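Local coordinates for microcin B17-processing protein McbD (Escherichia coli str. K-12 substr. MG1655, PDB 6GRH) that helps process the inactive microcin B17 precursor McbA into the active antibiotic peptide, as the YcaO-family member of an assembly with McbB and McbC, at residues Thr39-Ala44 with Ile55-Glu60; Arg62-Glu67 with Phe339-Arg344; Asn66-Gly71 with Asn133-Asp138; Tyr143-Thr148 with Ser369-Ile374; Arg206-Ile211 with Lys235-Lys240. The protein carries 1 engineered substitution. All blocks are in the same frame, centred on the assembly; numbering follows the deposited sequence. Where two conformers were deposited one is given.

Contact 1 (Thr39-Ala44 with Ile55-Glu60); sequences TPASAA and IGEYFE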
# COMPACT_ATOMS: atom_id res chain seq x y z
N THR E 39 28.06 -24.76 -11.29
CA THR E 39 28.40 -24.10 -10.02
C THR E 39 27.77 -22.69 -10.07
O THR E 39 27.53 -22.17 -11.14
CB THR E 39 29.91 -23.99 -9.81
OG1 THR E 39 30.48 -23.26 -10.90
CG2 THR E 39 30.56 -25.37 -9.73
N PRO E 40 27.49 -22.08 -8.91
CA PRO E 40 26.78 -20.79 -8.91
C PRO E 40 27.46 -19.71 -9.77
O PRO E 40 28.68 -19.62 -9.80
CB PRO E 40 26.79 -20.37 -7.44
CG PRO E 40 27.00 -21.62 -6.68
CD PRO E 40 27.73 -22.58 -7.55
N ALA E 41 26.68 -18.94 -10.50
CA ALA E 41 27.21 -17.92 -11.39
C ALA E 41 27.08 -16.56 -10.74
O ALA E 41 26.01 -16.22 -10.22
CB ALA E 41 26.43 -17.95 -12.69
N SER E 42 28.14 -15.76 -10.76
CA SER E 42 28.06 -14.45 -10.14
C SER E 42 28.86 -13.37 -10.87
O SER E 42 29.67 -13.67 -11.72
CB SER E 42 28.57 -14.56 -8.71
OG SER E 42 29.93 -14.90 -8.72
N ALA E 43 28.58 -12.13 -10.50
CA ALA E 43 29.28 -10.97 -11.02
C ALA E 43 29.21 -9.89 -9.98
O ALA E 43 28.26 -9.82 -9.18
CB ALA E 43 28.66 -10.49 -12.31
N ALA E 44 30.18 -9.00 -10.05
CA ALA E 44 30.22 -7.88 -9.15
C ALA E 44 30.60 -6.63 -9.91
O ALA E 44 31.34 -6.69 -10.90
CB ALA E 44 31.20 -8.16 -8.02
N ILE E 55 23.54 -12.88 -14.84
CA ILE E 55 22.66 -13.52 -15.84
C ILE E 55 23.50 -14.07 -17.02
O ILE E 55 23.30 -15.19 -17.44
CB ILE E 55 21.59 -12.54 -16.38
CG1 ILE E 55 20.63 -12.12 -15.27
CG2 ILE E 55 20.79 -13.15 -17.55
CD1 ILE E 55 19.90 -10.83 -15.58
N GLY E 56 24.39 -13.26 -17.56
CA GLY E 56 25.29 -13.67 -18.64
C GLY E 56 26.21 -14.81 -18.30
O GLY E 56 26.38 -15.73 -19.08
N GLU E 57 26.78 -14.79 -17.10
CA GLU E 57 27.61 -15.88 -16.60
C GLU E 57 26.81 -17.18 -16.50
O GLU E 57 27.29 -18.25 -16.90
CB GLU E 57 28.17 -15.49 -15.22
CG GLU E 57 29.11 -16.49 -14.55
CD GLU E 57 30.43 -16.64 -15.27
OE1 GLU E 57 31.00 -15.62 -15.67
OE2 GLU E 57 30.87 -17.80 -15.44
N TYR E 58 25.57 -17.08 -16.01
CA TYR E 58 24.69 -18.22 -15.95
C TYR E 58 24.39 -18.78 -17.36
O TYR E 58 24.51 -19.98 -17.57
CB TYR E 58 23.36 -17.86 -15.25
CG TYR E 58 22.39 -18.99 -15.33
CD1 TYR E 58 22.56 -20.09 -14.54
CD2 TYR E 58 21.32 -18.97 -16.22
CE1 TYR E 58 21.69 -21.17 -14.61
CE2 TYR E 58 20.45 -20.06 -16.30
CZ TYR E 58 20.65 -21.15 -15.50
OH TYR E 58 19.79 -22.20 -15.54
N PHE E 59 23.97 -17.92 -18.29
CA PHE E 59 23.66 -18.38 -19.64
C PHE E 59 24.90 -19.04 -20.28
O PHE E 59 24.79 -20.09 -20.92
CB PHE E 59 23.20 -17.26 -20.55
CG PHE E 59 21.72 -17.06 -20.62
CD1 PHE E 59 20.97 -17.68 -21.63
CD2 PHE E 59 21.06 -16.20 -19.74
CE1 PHE E 59 19.59 -17.48 -21.72
CE2 PHE E 59 19.68 -15.99 -19.83
CZ PHE E 59 18.94 -16.61 -20.83
N GLU E 60 26.06 -18.41 -20.10
CA GLU E 60 27.32 -18.92 -20.65
C GLU E 60 27.65 -20.32 -20.13
O GLU E 60 27.84 -21.24 -20.89
CB GLU E 60 28.48 -18.00 -20.31
CG GLU E 60 29.81 -18.47 -20.86
CD GLU E 60 31.01 -17.88 -20.12
OE1 GLU E 60 31.01 -16.66 -19.93
OE2 GLU E 60 31.93 -18.66 -19.74
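The methyl of A41 points toward the helix and meets two consecutive residues, E57 and Y58. A41 CB lies 3.6 Å from E57 CG, in the aliphatic part of the glutamate, and 3.5 Å from the backbone N of Y58. A methyl suits the place because the CA atoms of A41 and Y58 are just 5.2 Å apart. Strand 41-45, last in its four-stranded antiparallel sheet, here runs nearly antiparallel to helix 47-66, which follows it almost at once in the YcaO domain; the local axes make an angle of 150° and approach to 6.6 Å. With CG anti to the backbone N (chi1 -178°) and a bend at chi2 of 68°, E57 lays its methylenes beside the strand and brings its carboxylate to a salt bridge with R61. Y58 meets A41 through its CB, while the hydroxyl at the far end of its ring bonds to D34. The CB of S42 points away from helix 47-66, and its OG bonds to Q264 of helix 251-275.

Contact 2 (Arg62-Glu67 with Phe339-Arg344); sequences RHFFNE and FVYYAR. With EDO (1,2-ethanediol), chain N.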
# COMPACT_ATOMS: atom_id res chain seq x y z
N ARG E 62 25.80 -22.45 -18.39
CA ARG E 62 24.77 -23.43 -18.70
C ARG E 62 24.93 -23.97 -20.13
O ARG E 62 24.79 -25.18 -20.37
CB ARG E 62 23.37 -22.88 -18.50
CG ARG E 62 22.30 -23.94 -18.73
CD ARG E 62 20.91 -23.38 -18.46
NE ARG E 62 20.52 -22.31 -19.39
CZ ARG E 62 19.28 -21.82 -19.50
NH1 ARG E 62 18.26 -22.27 -18.75
NH2 ARG E 62 19.04 -20.90 -20.38
N HIS E 63 25.24 -23.08 -21.06
CA HIS E 63 25.42 -23.51 -22.44
C HIS E 63 26.57 -24.55 -22.61
O HIS E 63 26.37 -25.64 -23.17
CB HIS E 63 25.69 -22.32 -23.34
CG HIS E 63 25.85 -22.70 -24.77
ND1 HIS E 63 24.77 -23.01 -25.58
CD2 HIS E 63 26.95 -22.81 -25.55
CE1 HIS E 63 25.22 -23.28 -26.80
NE2 HIS E 63 26.53 -23.17 -26.81
N PHE E 64 27.75 -24.17 -22.14
CA PHE E 64 28.97 -24.96 -22.34
C PHE E 64 28.98 -26.22 -21.47
O PHE E 64 29.43 -27.28 -21.95
CB PHE E 64 30.22 -24.10 -22.15
CG PHE E 64 30.40 -23.10 -23.25
CD1 PHE E 64 30.88 -23.50 -24.49
CD2 PHE E 64 30.07 -21.76 -23.07
CE1 PHE E 64 31.04 -22.59 -25.52
CE2 PHE E 64 30.23 -20.84 -24.10
CZ PHE E 64 30.70 -21.26 -25.33
N PHE E 65 28.43 -26.15 -20.27
CA PHE E 65 28.36 -27.32 -19.36
C PHE E 65 27.19 -28.27 -19.62
O PHE E 65 27.31 -29.49 -19.42
CB PHE E 65 28.32 -26.88 -17.88
CG PHE E 65 29.65 -26.51 -17.31
CD1 PHE E 65 30.23 -25.26 -17.54
CD2 PHE E 65 30.34 -27.43 -16.52
CE1 PHE E 65 31.46 -24.94 -17.01
CE2 PHE E 65 31.60 -27.11 -16.01
CZ PHE E 65 32.15 -25.88 -16.25
N ASN E 66 26.05 -27.75 -20.05
CA ASN E 66 24.80 -28.55 -19.97
C ASN E 66 24.07 -28.73 -21.26
O ASN E 66 23.13 -29.55 -21.29
CB ASN E 66 23.77 -27.90 -19.05
CG ASN E 66 24.22 -27.72 -17.62
OD1 ASN E 66 23.72 -26.81 -16.96
ND2 ASN E 66 25.13 -28.55 -17.13
N GLU E 67 24.41 -27.96 -22.30
CA GLU E 67 23.47 -27.77 -23.43
C GLU E 67 23.99 -27.98 -24.85
O GLU E 67 23.20 -27.81 -25.79
CB GLU E 67 22.84 -26.39 -23.33
CG GLU E 67 21.93 -26.20 -22.14
CD GLU E 67 21.30 -24.81 -22.10
OE1 GLU E 67 21.78 -23.88 -22.79
OE2 GLU E 67 20.32 -24.62 -21.34
N PHE E 339 39.72 -19.48 -34.31
CA PHE E 339 38.37 -19.82 -34.70
C PHE E 339 37.39 -19.34 -33.66
O PHE E 339 37.72 -19.24 -32.47
CB PHE E 339 38.24 -21.34 -34.91
CG PHE E 339 39.27 -21.87 -35.83
CD1 PHE E 339 39.15 -21.64 -37.19
CD2 PHE E 339 40.42 -22.47 -35.34
CE1 PHE E 339 40.15 -22.05 -38.06
CE2 PHE E 339 41.40 -22.91 -36.20
CZ PHE E 339 41.27 -22.70 -37.57
N VAL E 340 36.18 -19.04 -34.11
CA VAL E 340 35.12 -18.63 -33.25
C VAL E 340 34.04 -19.70 -33.33
O VAL E 340 33.35 -19.81 -34.34
CB VAL E 340 34.53 -17.29 -33.71
CG1 VAL E 340 33.46 -16.83 -32.74
CG2 VAL E 340 35.62 -16.23 -33.86
N TYR E 341 33.88 -20.47 -32.25
CA TYR E 341 32.68 -21.26 -32.06
C TYR E 341 31.57 -20.30 -31.75
O TYR E 341 31.76 -19.33 -30.98
CB TYR E 341 32.81 -22.24 -30.89
CG TYR E 341 31.48 -22.73 -30.40
CD1 TYR E 341 30.80 -23.72 -31.07
CD2 TYR E 341 30.91 -22.19 -29.26
CE1 TYR E 341 29.58 -24.19 -30.62
CE2 TYR E 341 29.66 -22.61 -28.80
CZ TYR E 341 29.00 -23.62 -29.47
OH TYR E 341 27.76 -24.04 -29.02
N TYR E 342 30.39 -20.58 -32.29
CA TYR E 342 29.23 -19.72 -32.01
C TYR E 342 27.96 -20.52 -31.95
O TYR E 342 27.83 -21.59 -32.58
CB TYR E 342 29.14 -18.57 -33.04
CG TYR E 342 28.75 -19.04 -34.41
CD1 TYR E 342 29.70 -19.52 -35.29
CD2 TYR E 342 27.41 -19.05 -34.79
CE1 TYR E 342 29.33 -20.00 -36.54
CE2 TYR E 342 27.03 -19.52 -36.03
CZ TYR E 342 27.97 -20.01 -36.89
OH TYR E 342 27.57 -20.48 -38.13
N ALA E 343 27.03 -20.03 -31.13
CA ALA E 343 25.66 -20.53 -31.06
C ALA E 343 24.77 -19.32 -30.76
O ALA E 343 25.24 -18.27 -30.24
CB ALA E 343 25.51 -21.57 -29.99
N ARG E 344 23.51 -19.41 -31.15
CA ARG E 344 22.56 -18.35 -30.89
C ARG E 344 21.15 -18.89 -30.70
O ARG E 344 20.78 -19.95 -31.21
CB ARG E 344 22.62 -17.26 -31.95
CG ARG E 344 22.01 -17.58 -33.30
CD ARG E 344 22.57 -18.84 -33.91
NE ARG E 344 22.34 -18.93 -35.34
CZ ARG E 344 22.73 -19.96 -36.11
NH1 ARG E 344 23.33 -21.01 -35.56
NH2 ARG E 344 22.50 -19.93 -37.43
C1 EDO N . 23.53 -23.84 -37.88
O1 EDO N . 22.16 -23.41 -37.86
C2 EDO N . 24.46 -22.80 -38.52
O2 EDO N . 23.74 -21.80 -39.24
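Y341 meets two aromatic residues near the helix end, H63 and F64. Its OH lies 2.7 Å from H63 NE2 in a hydrogen bond with an angle of 160°, in which either group could be the donor. The two side chains come from opposite directions and meet rim to rim, with ring planes 33° apart; H63 reaches across because its CG stands anti to the backbone N (chi1 -179°). F64 and Y341 lie alongside with their chains running opposite ways, which brings F64 CE1 to 3.6 Å from Y341 CE2, and those planes are turned by 62°. Y342, next along strand 339-347, alternates to the far side, where its hydroxyl bonds to S35 of a neighbouring McbB chain. A343 returns to the helix side, and its small CB fits 3.6 Å from H63 CE1, while Y354 of the adjacent strand stacks on the same imidazole. R344 again faces away; its NH2 donates at 2.9 Å to O2 of a 1,2-ethanediol, probably from the crystallisation liquor, and its NE bonds to T31 O of McbB. Y341 and A343 thus face helix 47-66, whereas Y342 and R344 on the other face bond to McbB. On the helix side, the buried tyrosine hydroxyl and imidazole nitrogen satisfy each other within an aromatic cluster; their bond restrains the rotation of the histidine ring without revealing which group donates.

Contact 3 (Asn66-Gly71 with Asn133-Asp138); sequences NEIVTG and NITAAD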
# COMPACT_ATOMS: atom_id res chain seq x y z
N ASN E 66 26.05 -27.75 -20.05
CA ASN E 66 24.80 -28.55 -19.97
C ASN E 66 24.07 -28.73 -21.26
O ASN E 66 23.13 -29.55 -21.29
CB ASN E 66 23.77 -27.90 -19.05
CG ASN E 66 24.22 -27.72 -17.62
OD1 ASN E 66 23.72 -26.81 -16.96
ND2 ASN E 66 25.13 -28.55 -17.13
N GLU E 67 24.41 -27.96 -22.30
CA GLU E 67 23.47 -27.77 -23.43
C GLU E 67 23.99 -27.98 -24.85
O GLU E 67 23.20 -27.81 -25.79
CB GLU E 67 22.84 -26.39 -23.33
CG GLU E 67 21.93 -26.20 -22.14
CD GLU E 67 21.30 -24.81 -22.10
OE1 GLU E 67 21.78 -23.88 -22.79
OE2 GLU E 67 20.32 -24.62 -21.34
N ILE E 68 25.26 -28.37 -25.03
CA ILE E 68 25.80 -28.52 -26.38
C ILE E 68 25.30 -29.82 -27.00
O ILE E 68 25.39 -30.88 -26.37
CB ILE E 68 27.35 -28.55 -26.43
CG1 ILE E 68 28.00 -27.41 -25.63
CG2 ILE E 68 27.83 -28.56 -27.88
CD1 ILE E 68 28.17 -26.11 -26.36
N VAL E 69 24.80 -29.74 -28.24
CA VAL E 69 24.56 -30.92 -29.08
C VAL E 69 25.40 -30.75 -30.34
O VAL E 69 25.36 -29.69 -30.97
CB VAL E 69 23.06 -31.13 -29.42
CG1 VAL E 69 22.87 -32.31 -30.38
CG2 VAL E 69 22.26 -31.37 -28.12
N THR E 70 26.16 -31.78 -30.69
CA THR E 70 27.10 -31.72 -31.82
C THR E 70 26.40 -31.92 -33.15
O THR E 70 25.32 -32.48 -33.21
CB THR E 70 28.21 -32.77 -31.70
OG1 THR E 70 27.63 -34.08 -31.66
CG2 THR E 70 28.98 -32.52 -30.41
N GLY E 71 27.03 -31.45 -34.21
CA GLY E 71 26.36 -31.36 -35.50
C GLY E 71 26.74 -32.43 -36.48
O GLY E 71 26.46 -32.28 -37.67
N ASN E 133 30.77 -34.66 -19.94
CA ASN E 133 31.51 -35.85 -20.41
C ASN E 133 30.73 -36.74 -21.37
O ASN E 133 31.24 -37.78 -21.77
CB ASN E 133 32.05 -36.65 -19.22
CG ASN E 133 33.06 -35.86 -18.41
OD1 ASN E 133 33.69 -34.93 -18.91
ND2 ASN E 133 33.21 -36.21 -17.14
N ILE E 134 29.54 -36.31 -21.77
CA ILE E 134 28.65 -37.06 -22.63
C ILE E 134 28.70 -36.61 -24.09
O ILE E 134 28.69 -37.43 -25.00
CB ILE E 134 27.19 -36.97 -22.08
CG1 ILE E 134 27.14 -37.68 -20.71
CG2 ILE E 134 26.20 -37.62 -23.05
CD1 ILE E 134 25.96 -37.35 -19.83
N THR E 135 28.74 -35.30 -24.30
CA THR E 135 28.62 -34.70 -25.62
C THR E 135 29.61 -35.31 -26.62
O THR E 135 29.20 -35.74 -27.70
CB THR E 135 28.79 -33.18 -25.53
OG1 THR E 135 27.78 -32.68 -24.65
CG2 THR E 135 28.64 -32.54 -26.88
N ALA E 136 30.88 -35.39 -26.24
CA ALA E 136 31.93 -35.93 -27.11
C ALA E 136 32.74 -36.98 -26.38
O ALA E 136 33.97 -37.04 -26.52
CB ALA E 136 32.82 -34.78 -27.61
N ALA E 137 32.04 -37.84 -25.63
CA ALA E 137 32.63 -38.93 -24.85
C ALA E 137 33.71 -39.75 -25.59
O ALA E 137 34.76 -40.02 -25.03
CB ALA E 137 31.54 -39.89 -24.37
N ASP E 138 33.44 -40.12 -26.84
CA ASP E 138 34.34 -40.99 -27.63
C ASP E 138 35.62 -40.27 -28.12
O ASP E 138 36.55 -40.93 -28.60
CB ASP E 138 33.60 -41.61 -28.82
CG ASP E 138 32.46 -42.52 -28.40
OD1 ASP E 138 32.73 -43.53 -27.72
OD2 ASP E 138 31.29 -42.21 -28.70
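T135 OG1 is gripped by D132 OD1 of its own loop and by K206 NZ of a neighbouring McbB chain, and it lies 3.5 Å from I68 O across the contact. The same lysine also bonds to I68 O, so one amine from McbB bridges the two segments at the point where they come together. Threonine suits this place because its two branches do different work. OG1 serves the polar partners, while CG2, set anti to the backbone N by a chi1 of -59° for OG1, reaches over to the other segment. There T135 CG2 meets T70 CG2 at 3.5 Å, the two threonines lying side by side but oppositely directed. T135 CG2 also comes within 4.2 Å of I68 CG2, the I68 and T135 side chains being roughly perpendicular. I68 has its two branches divided as well: CG2 faces T135, whereas the longer arm ends at CD1 against H63 and Y341. The touching residues lie in loops; a short 3-10 segment begins at A137. Residues 66-71 carry the chain out of helix 47-66 toward strand 73-74, where G71 already pairs with T110 of strand 108-115, and residues 133-138 belong to the long connection from strand 121-125 to strand 151-154.

Contact 4 (Tyr143-Thr148 with Ser369-Ile374); sequences YPDRDT and SGAINI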
# COMPACT_ATOMS: atom_id res chain seq x y z
N TYR E 143 41.59 -35.55 -25.83
CA TYR E 143 41.52 -34.22 -25.22
C TYR E 143 40.74 -34.33 -23.91
O TYR E 143 39.56 -33.97 -23.86
CB TYR E 143 40.86 -33.23 -26.20
CG TYR E 143 40.96 -31.79 -25.77
CD1 TYR E 143 42.11 -31.05 -26.00
CD2 TYR E 143 39.90 -31.15 -25.13
CE1 TYR E 143 42.21 -29.72 -25.61
CE2 TYR E 143 39.99 -29.83 -24.72
CZ TYR E 143 41.13 -29.11 -24.97
OH TYR E 143 41.19 -27.81 -24.55
N PRO E 144 41.40 -34.85 -22.86
CA PRO E 144 40.67 -35.17 -21.63
C PRO E 144 40.41 -33.99 -20.72
O PRO E 144 39.46 -34.05 -19.93
CB PRO E 144 41.58 -36.20 -20.94
CG PRO E 144 42.96 -35.88 -21.43
CD PRO E 144 42.79 -35.36 -22.83
N ASP E 145 41.24 -32.95 -20.81
CA ASP E 145 41.13 -31.75 -19.96
C ASP E 145 40.52 -30.57 -20.72
O ASP E 145 41.08 -30.10 -21.70
CB ASP E 145 42.50 -31.38 -19.39
CG ASP E 145 43.10 -32.50 -18.54
OD1 ASP E 145 42.41 -33.03 -17.66
OD2 ASP E 145 44.26 -32.89 -18.77
N ARG E 146 39.34 -30.13 -20.28
CA ARG E 146 38.58 -29.03 -20.88
C ARG E 146 38.35 -27.92 -19.85
O ARG E 146 38.33 -28.16 -18.65
CB ARG E 146 37.18 -29.52 -21.27
CG ARG E 146 37.02 -30.41 -22.49
CD ARG E 146 37.39 -31.86 -22.31
NE ARG E 146 37.07 -32.41 -21.00
CZ ARG E 146 35.87 -32.83 -20.59
NH1 ARG E 146 34.79 -32.75 -21.37
NH2 ARG E 146 35.76 -33.32 -19.35
N ASP E 147 38.13 -26.70 -20.34
CA ASP E 147 37.72 -25.58 -19.49
C ASP E 147 37.06 -24.50 -20.32
O ASP E 147 36.89 -24.67 -21.53
CB ASP E 147 38.89 -25.06 -18.64
CG ASP E 147 39.96 -24.31 -19.45
OD1 ASP E 147 39.69 -23.80 -20.57
OD2 ASP E 147 41.08 -24.23 -18.91
N THR E 148 36.69 -23.39 -19.67
CA THR E 148 35.89 -22.36 -20.30
C THR E 148 36.69 -21.16 -20.83
O THR E 148 36.11 -20.10 -21.05
CB THR E 148 34.84 -21.80 -19.31
OG1 THR E 148 35.52 -21.24 -18.17
CG2 THR E 148 33.90 -22.85 -18.86
N SER E 369 49.11 -28.58 -15.51
CA SER E 369 49.28 -29.86 -14.80
C SER E 369 48.54 -31.02 -15.49
O SER E 369 48.71 -32.17 -15.10
CB SER E 369 48.81 -29.76 -13.34
OG SER E 369 47.40 -29.96 -13.22
N GLY E 370 47.69 -30.72 -16.46
CA GLY E 370 46.95 -31.75 -17.20
C GLY E 370 47.56 -31.95 -18.56
O GLY E 370 48.72 -31.69 -18.75
N ALA E 371 46.75 -32.40 -19.50
CA ALA E 371 47.19 -32.74 -20.84
C ALA E 371 46.99 -31.50 -21.75
O ALA E 371 45.87 -31.16 -22.15
CB ALA E 371 46.39 -33.93 -21.35
N ILE E 372 48.10 -30.83 -22.06
CA ILE E 372 48.06 -29.51 -22.69
C ILE E 372 49.04 -29.43 -23.87
O ILE E 372 50.04 -30.16 -23.91
CB ILE E 372 48.38 -28.42 -21.64
CG1 ILE E 372 47.94 -27.03 -22.14
CG2 ILE E 372 49.86 -28.45 -21.26
CD1 ILE E 372 47.92 -25.97 -21.06
N ASN E 373 48.73 -28.56 -24.83
CA ASN E 373 49.62 -28.32 -25.96
C ASN E 373 50.71 -27.29 -25.58
O ASN E 373 50.69 -26.14 -26.00
CB ASN E 373 48.85 -27.95 -27.25
CG ASN E 373 48.04 -26.67 -27.13
OD1 ASN E 373 47.32 -26.44 -26.14
ND2 ASN E 373 48.12 -25.83 -28.16
N ILE E 374 51.66 -27.76 -24.78
CA ILE E 374 52.73 -26.93 -24.23
C ILE E 374 53.59 -26.24 -25.32
O ILE E 374 54.06 -25.11 -25.12
CB ILE E 374 53.61 -27.75 -23.26
CG1 ILE E 374 54.46 -26.84 -22.36
CG2 ILE E 374 54.48 -28.77 -24.00
CD1 ILE E 374 53.66 -25.97 -21.41
O HOH W 1 43.03 -31.88 -22.84
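D145 and A371 join the two loops through a short, nearly straight hydrogen bond: A371 N donates to D145 OD2 over 2.6 Å with an angle of 172° at the hydrogen, meeting the oxygen nearly along its C-O axis. The carboxylate is aimed there by a chi1 of -60°, which sets CG beside the backbone N. The same OD2 lies 3.3 Å from G370 CA, and glycine suits this position, since a side chain here would point at the carboxylate. A371 CB lies 3.9 Å from P144 CG, a small apolar patch next to the polar link. One water ties the backbones together as well, donating to D145 O at 2.9 Å and to A371 O at 3.0 Å; it sits 3.4 Å above one face of the Y143 ring, toward the rim. Further out, H365 NE2 also bonds to A371 O, and N373 fixes its loop through F362 and L364. R146 NH1 and NH2 bond to D132 O and N133 OD1, tying this segment to an earlier part of the same connection. This surface contact joins the loop leading into strand 151-154 to the tail beyond strand 350-358, its antiparallel neighbour, with helix 82-95 packing on Y143 and A371.

Contact 5 (Arg206-Ile211 with Lys235-Lys240); sequences RSEGDI and KISRIK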
# COMPACT_ATOMS: atom_id res chain seq x y z
N ARG E 206 44.92 -3.04 1.15
CA ARG E 206 46.14 -2.43 1.72
C ARG E 206 46.15 -2.44 3.24
O ARG E 206 47.20 -2.59 3.85
CB ARG E 206 46.30 -0.97 1.25
CG ARG E 206 46.75 -0.79 -0.19
CD ARG E 206 46.98 0.68 -0.52
NE ARG E 206 46.93 0.93 -1.96
CZ ARG E 206 46.07 1.74 -2.57
NH1 ARG E 206 45.18 2.42 -1.87
NH2 ARG E 206 46.12 1.87 -3.90
N SER E 207 44.98 -2.28 3.86
CA SER E 207 44.85 -2.33 5.33
C SER E 207 44.92 -3.77 5.89
O SER E 207 45.43 -3.99 6.97
CB SER E 207 43.61 -1.57 5.83
OG SER E 207 42.40 -2.26 5.57
N GLU E 208 44.42 -4.74 5.13
CA GLU E 208 44.39 -6.15 5.55
C GLU E 208 45.73 -6.86 5.28
O GLU E 208 46.11 -7.77 6.01
CB GLU E 208 43.25 -6.88 4.85
CG GLU E 208 42.88 -8.24 5.45
CD GLU E 208 41.90 -8.18 6.62
OE1 GLU E 208 41.42 -7.08 7.02
OE2 GLU E 208 41.56 -9.29 7.13
N GLY E 209 46.43 -6.46 4.21
CA GLY E 209 47.64 -7.15 3.76
C GLY E 209 48.42 -6.29 2.79
O GLY E 209 48.60 -5.11 3.04
N ASP E 210 48.87 -6.88 1.68
CA ASP E 210 49.60 -6.14 0.63
C ASP E 210 49.17 -6.57 -0.76
O ASP E 210 48.68 -7.70 -0.96
CB ASP E 210 51.10 -6.34 0.77
CG ASP E 210 51.62 -5.77 2.07
OD1 ASP E 210 51.69 -4.51 2.18
OD2 ASP E 210 51.89 -6.57 2.99
N ILE E 211 49.35 -5.66 -1.72
CA ILE E 211 49.03 -5.94 -3.11
C ILE E 211 50.17 -5.61 -4.07
O ILE E 211 51.00 -4.73 -3.80
CB ILE E 211 47.78 -5.19 -3.59
CG1 ILE E 211 47.98 -3.67 -3.51
CG2 ILE E 211 46.56 -5.62 -2.77
CD1 ILE E 211 46.94 -2.88 -4.25
N LYS E 235 46.90 -13.38 10.89
CA LYS E 235 46.46 -14.69 11.38
C LYS E 235 44.97 -14.88 11.23
O LYS E 235 44.52 -15.90 10.73
CB LYS E 235 46.87 -14.91 12.85
N ILE E 236 44.20 -13.88 11.65
CA ILE E 236 42.74 -14.00 11.69
C ILE E 236 42.06 -13.75 10.34
O ILE E 236 40.87 -13.93 10.25
CB ILE E 236 42.12 -13.12 12.81
CG1 ILE E 236 42.12 -11.62 12.45
CG2 ILE E 236 42.85 -13.39 14.14
CD1 ILE E 236 41.85 -10.68 13.62
N SER E 237 42.80 -13.35 9.31
CA SER E 237 42.27 -13.32 7.94
C SER E 237 42.09 -14.74 7.40
O SER E 237 43.01 -15.55 7.47
CB SER E 237 43.20 -12.55 7.01
OG SER E 237 43.32 -11.20 7.41
N ARG E 238 40.91 -15.02 6.84
CA ARG E 238 40.65 -16.30 6.18
C ARG E 238 41.26 -16.36 4.79
O ARG E 238 41.69 -17.42 4.35
CB ARG E 238 39.14 -16.56 6.09
CG ARG E 238 38.49 -16.97 7.40
CD ARG E 238 37.98 -15.78 8.21
NE ARG E 238 37.03 -16.21 9.25
CZ ARG E 238 36.25 -15.40 9.98
NH1 ARG E 238 36.25 -14.08 9.80
NH2 ARG E 238 35.44 -15.93 10.90
N ILE E 239 41.29 -15.23 4.09
CA ILE E 239 41.91 -15.18 2.77
C ILE E 239 43.36 -14.73 2.91
O ILE E 239 43.62 -13.58 3.26
CB ILE E 239 41.15 -14.25 1.81
CG1 ILE E 239 39.66 -14.63 1.72
CG2 ILE E 239 41.81 -14.25 0.43
CD1 ILE E 239 39.36 -16.05 1.28
N LYS E 240 44.28 -15.65 2.63
CA LYS E 240 45.70 -15.37 2.68
C LYS E 240 46.23 -14.89 1.33
O LYS E 240 47.30 -14.28 1.26
CB LYS E 240 46.46 -16.63 3.08
CG LYS E 240 45.92 -17.37 4.31
CD LYS E 240 45.87 -16.48 5.54
CE LYS E 240 45.51 -17.30 6.77
NZ LYS E 240 45.44 -16.46 7.99
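E208, the last helical residue of 196-208, reaches S237 with a single short hydrogen bond: S237 OG donates to E208 OE2 over 2.6 Å. The glutamate's CG stands anti to its backbone N (chi1 -165°), and a bend at chi2 of 85° swings the carboxylate across to the facing loop. The serine hydroxyl meets OE2 on the anti side, 31° out of the carboxylate plane. That same oxygen is hydrogen-bonded a second time, to S67 OG of a neighbouring McbC chain. G209 then breaks the helix with a backbone conformation that suits glycine, and D210 begins strand 210-215 by pairing with G231 of the adjoining strand, as the chain turns from helix into the mixed sheet. Across the contact, S237 is itself held by its own loop. N234 ND2 bonds to its OG, and K240 NZ donates to S237 O at 2.6 Å, in the carbonyl plane; the lysine also bonds to N234 O, closing the loop on itself. A short serine side chain fits between these partners. OE2 of the buried carboxylate is thus met by two neutral hydroxyls, one from this loop and one from McbC, which would probably stabilise its negative charge.

Contacts 1, 2 and 3 follow one another along helix 47-66 and its exit: contact 1 packs it on strand 41-45, contact 2 joins its end to strand 339-347, and contact 3 uses the loop beyond. Contacts 2 and 3, centres about 11 Å apart, share N66 and E67 and touch through I68. Contact 4 is tied to contact 3 by N133 and R146, and to contact 2 by F65 and T148. Contact 5, on the mixed sheet, lies about 38 Å from contact 2 between centres, on the opposite side of the chain's centre, nested in the loops closed by contacts 2 and 4. Contacts 1 to 3 border McbB and contact 5 McbC, at different parts of the fold; no other chain touches contact 4.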